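Local coordinates for magnetosome membrane protein MamB, putative Co/Zn/Cd cation transporter. Cation diffusion facilitator family (Desulfamplus magnetovallimortis, PDB 6QFJ) that probably takes part in moving cations across the magnetosome membrane, the chain here being its C-terminal cytosolic domain, related to the dimerisation domain of zinc transporters, at residues 33-39 with 69-74. Sequence-based numbering, arbitrary orientation.
Sequences QVLEFEI and RKSTVK
Leu35 N donates to Lys70 O (3.0 Å), the first of five backbone hydrogen bonds that join strand 34-39 to residues 70-74, in parallel. Thr72 and Phe37 carry the pattern on: Thr72 N gives its hydrogen to Leu35 O while Thr72 O receives that of Phe37 N at 2.8 Å. Lys74 repeats this two residues later, its N bonded to Phe37 O and its O to Ile39 N, the latter bond nearly straight at 174°.

Arg69 reaches back over the N-terminal start of strand 34-39. Arg69 CB points toward that strand; Arg69 CD then passes Leu35 CD1 at 4.2 Å, and a bend at chi3 (-23°) lays Arg69 NE against Leu35 CD1 (4.0 Å). Leu35 CG sits over the centre of one guanidinium face, 4.0 Å from Arg69 CZ, and the two side chains cross at about a right angle. At the tip, Arg69 NH1 makes a weak hydrogen bond to Gln33 O, 3.3 Å long although well aligned; Glu30 offers the same nitrogen a long, weak ion pair.

Strands 34-43, central in the sheet, and 71-79, at its edge within the chain, form a right-handed beta-alpha-beta crossover through helix 49-66 in the C-terminal domain of this cation diffusion facilitator. Leu35, Phe37, Ser71 and Val73 face the helices: Phe37 packs on Ile10 and Ile63, with Thr72 O in its ring plane at the edge, and Ser71 OG is hydrogen-bonded to Lys64.

On the other face, Glu36 and Thr72 lie side by side, with Glu36 CG 4.0 Å from Thr72 CG2, and the Glu38 carboxylate forms a salt bridge with Arg29 of strand 22-31. At the start of both segments, Val34 CG2 rests against the aliphatic chain of Lys70, 3.9 Å from its CD.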
ATOM      1  N   GLN A  33       0.083 -20.627  -0.841  1.00 50.90           N
ATOM      2  CA  GLN A  33       1.126 -20.124  -0.018  1.00 49.85           C
ATOM      3  C   GLN A  33       1.441 -18.649  -0.351  1.00 47.28           C
ATOM      4  O   GLN A  33       2.417 -18.139   0.136  1.00 48.94           O
ATOM      5  CB  GLN A  33       2.379 -20.958  -0.183  1.00 48.95           C
ATOM      6  CG  GLN A  33       2.229 -22.336   0.373  1.00 53.43           C
ATOM      7  CD  GLN A  33       3.509 -23.131   0.305  1.00 50.44           C
ATOM      8  OE1 GLN A  33       4.509 -22.815   0.943  1.00 47.96           O
ATOM      9  NE2 GLN A  33       3.484 -24.163  -0.496  1.00 53.40           N
ATOM     10  N   VAL A  34       0.711 -18.042  -1.282  1.00 45.71           N
ATOM     11  CA  VAL A  34       0.965 -16.680  -1.713  1.00 43.05           C
ATOM     12  C   VAL A  34      -0.019 -15.776  -1.021  1.00 42.88           C
ATOM     13  O   VAL A  34      -1.196 -16.013  -1.077  1.00 44.86           O
ATOM     14  CB  VAL A  34       0.865 -16.404  -3.268  1.00 43.27           C
ATOM     15  CG1 VAL A  34       1.286 -14.968  -3.523  1.00 41.73           C
ATOM     16  CG2 VAL A  34       1.786 -17.318  -4.056  1.00 42.12           C
ATOM     17  N   LEU A  35       0.490 -14.725  -0.389  1.00 42.66           N
ATOM     18  CA  LEU A  35      -0.325 -13.667   0.100  1.00 44.02           C
ATOM     19  C   LEU A  35      -0.531 -12.573  -0.947  1.00 43.25           C
ATOM     20  O   LEU A  35       0.442 -11.948  -1.424  1.00 41.59           O
ATOM     21  CB  LEU A  35       0.301 -13.063   1.326  1.00 45.33           C
ATOM     22  CG  LEU A  35       0.082 -13.872   2.579  1.00 54.64           C
ATOM     23  CD1 LEU A  35       0.936 -13.270   3.684  1.00 53.59           C
ATOM     24  CD2 LEU A  35      -1.407 -13.853   2.967  1.00 63.95           C
ATOM     25  N   GLU A  36      -1.787 -12.323  -1.267  1.00 44.01           N
ATOM     26  CA  GLU A  36      -2.173 -11.260  -2.198  1.00 46.18           C
ATOM     27  C   GLU A  36      -2.618 -10.006  -1.468  1.00 42.07           C
ATOM     28  O   GLU A  36      -3.554 -10.045  -0.671  1.00 42.75           O
ATOM     29  CB  GLU A  36      -3.292 -11.718  -3.111  1.00 48.78           C
ATOM     30  CG  GLU A  36      -2.748 -12.618  -4.214  1.00 59.86           C
ATOM     31  CD  GLU A  36      -3.788 -13.308  -5.052  1.00 64.45           C
ATOM     32  OE1 GLU A  36      -4.970 -13.230  -4.695  1.00 65.49           O
ATOM     33  OE2 GLU A  36      -3.371 -13.943  -6.038  1.00 67.11           O
ATOM     34  N   PHE A  37      -1.952  -8.914  -1.751  1.00 36.07           N
ATOM     35  CA  PHE A  37      -2.317  -7.624  -1.133  1.00 34.45           C
ATOM     36  C   PHE A  37      -2.874  -6.666  -2.170  1.00 34.85           C
ATOM     37  O   PHE A  37      -2.349  -6.577  -3.294  1.00 36.87           O
ATOM     38  CB  PHE A  37      -1.131  -6.979  -0.479  1.00 32.34           C
ATOM     39  CG  PHE A  37      -0.664  -7.703   0.735  1.00 34.15           C
ATOM     40  CD1 PHE A  37       0.296  -8.713   0.623  1.00 33.23           C
ATOM     41  CD2 PHE A  37      -1.104  -7.332   1.975  1.00 36.64           C
ATOM     42  CE1 PHE A  37       0.726  -9.363   1.729  1.00 36.07           C
ATOM     43  CE2 PHE A  37      -0.650  -8.004   3.103  1.00 40.11           C
ATOM     44  CZ  PHE A  37       0.239  -9.041   2.977  1.00 37.31           C
ATOM     45  N   GLU A  38      -3.978  -6.008  -1.814  1.00 36.25           N
ATOM     46  CA  GLU A  38      -4.549  -4.890  -2.574  1.00 35.55           C
ATOM     47  C   GLU A  38      -4.490  -3.694  -1.703  1.00 32.11           C
ATOM     48  O   GLU A  38      -5.097  -3.668  -0.600  1.00 34.84           O
ATOM     49  CB  GLU A  38      -5.994  -5.175  -2.989  1.00 41.59           C
ATOM     50  CG  GLU A  38      -6.057  -6.288  -4.039  1.00 48.28           C
ATOM     51  CD  GLU A  38      -7.450  -6.806  -4.306  1.00 55.82           C
ATOM     52  OE1 GLU A  38      -8.280  -6.855  -3.393  1.00 61.87           O
ATOM     53  OE2 GLU A  38      -7.690  -7.197  -5.440  1.00 64.83           O
ATOM     54  N   ILE A  39      -3.732  -2.709  -2.144  1.00 29.09           N
ATOM     55  CA  ILE A  39      -3.503  -1.520  -1.363  1.00 32.81           C
ATOM     56  C   ILE A  39      -4.030  -0.297  -2.124  1.00 30.69           C
ATOM     57  O   ILE A  39      -3.561   0.008  -3.269  1.00 28.07           O
ATOM     58  CB  ILE A  39      -2.017  -1.341  -1.068  1.00 33.92           C
ATOM     59  CG1 ILE A  39      -1.437  -2.645  -0.538  1.00 39.97           C
ATOM     60  CG2 ILE A  39      -1.805  -0.166  -0.119  1.00 33.46           C
ATOM     61  CD1 ILE A  39      -1.059  -2.721   0.898  1.00 41.26           C
ATOM     62  N   ARG A  69       6.980 -14.311   3.458  1.00 54.03           N
ATOM     63  CA  ARG A  69       6.498 -15.199   2.405  1.00 50.77           C
ATOM     64  C   ARG A  69       6.274 -14.506   1.071  1.00 43.02           C
ATOM     65  O   ARG A  69       6.233 -13.267   0.966  1.00 38.84           O
ATOM     66  CB  ARG A  69       5.151 -15.788   2.818  1.00 58.06           C
ATOM     67  CG  ARG A  69       4.767 -15.393   4.238  1.00 62.09           C
ATOM     68  CD  ARG A  69       3.619 -16.239   4.823  1.00 66.49           C
ATOM     69  NE  ARG A  69       2.785 -16.845   3.814  1.00 69.40           N
ATOM     70  CZ  ARG A  69       1.575 -17.304   4.063  1.00 76.53           C
ATOM     71  NH1 ARG A  69       0.875 -17.823   3.066  1.00 84.25           N
ATOM     72  NH2 ARG A  69       1.053 -17.215   5.278  1.00 75.90           N
ATOM     73  N   LYS A  70       6.076 -15.325   0.079  1.00 36.14           N
ATOM     74  CA  LYS A  70       5.806 -14.857  -1.256  1.00 35.80           C
ATOM     75  C   LYS A  70       4.503 -14.050  -1.282  1.00 35.45           C
ATOM     76  O   LYS A  70       3.496 -14.441  -0.667  1.00 37.27           O
ATOM     77  CB  LYS A  70       5.705 -16.029  -2.242  1.00 38.03           C
ATOM     78  CG  LYS A  70       5.525 -15.564  -3.676  1.00 37.70           C
ATOM     79  CD  LYS A  70       5.527 -16.654  -4.731  1.00 40.25           C
ATOM     80  CE  LYS A  70       5.099 -16.032  -6.050  1.00 43.23           C
ATOM     81  NZ  LYS A  70       5.722 -16.582  -7.287  1.00 47.92           N
ATOM     82  N   SER A  71       4.525 -12.930  -2.010  1.00 33.89           N
ATOM     83  CA  SER A  71       3.423 -12.038  -2.101  1.00 32.98           C
ATOM     84  C   SER A  71       3.262 -11.455  -3.488  1.00 35.59           C
ATOM     85  O   SER A  71       4.176 -11.418  -4.302  1.00 35.04           O
ATOM     86  CB  SER A  71       3.527 -10.911  -1.081  1.00 33.64           C
ATOM     87  OG  SER A  71       4.646 -10.032  -1.364  1.00 32.63           O
ATOM     88  N   THR A  72       2.030 -11.033  -3.735  1.00 35.57           N
ATOM     89  CA  THR A  72       1.659 -10.267  -4.866  1.00 42.56           C
ATOM     90  C   THR A  72       1.046  -8.962  -4.323  1.00 38.12           C
ATOM     91  O   THR A  72       0.347  -8.988  -3.335  1.00 40.11           O
ATOM     92  CB  THR A  72       0.612 -11.044  -5.695  1.00 46.92           C
ATOM     93  OG1 THR A  72       1.316 -11.736  -6.726  1.00 60.64           O
ATOM     94  CG2 THR A  72      -0.409 -10.196  -6.296  1.00 56.48           C
ATOM     95  N   VAL A  73       1.294  -7.862  -5.005  1.00 32.88           N
ATOM     96  CA  VAL A  73       0.896  -6.556  -4.483  1.00 33.11           C
ATOM     97  C   VAL A  73       0.255  -5.766  -5.598  1.00 32.89           C
ATOM     98  O   VAL A  73       0.875  -5.495  -6.617  1.00 31.95           O
ATOM     99  CB  VAL A  73       2.097  -5.732  -3.913  1.00 31.85           C
ATOM    100  CG1 VAL A  73       1.582  -4.416  -3.323  1.00 32.27           C
ATOM    101  CG2 VAL A  73       2.794  -6.507  -2.839  1.00 32.40           C
ATOM    102  N   LYS A  74      -0.986  -5.394  -5.406  1.00 34.53           N
ATOM    103  CA  LYS A  74      -1.643  -4.535  -6.377  1.00 35.64           C
ATOM    104  C   LYS A  74      -1.942  -3.159  -5.684  1.00 32.90           C
ATOM    105  O   LYS A  74      -2.650  -3.100  -4.666  1.00 27.42           O
ATOM    106  CB  LYS A  74      -2.880  -5.234  -6.846  1.00 40.81           C
ATOM    107  CG  LYS A  74      -3.937  -4.382  -7.494  1.00 45.81           C
ATOM    108  CD  LYS A  74      -3.588  -4.023  -8.926  1.00 52.00           C
ATOM    109  CE  LYS A  74      -4.809  -3.336  -9.564  1.00 60.23           C
ATOM    110  NZ  LYS A  74      -4.436  -2.115 -10.304  1.00 66.66           N
TER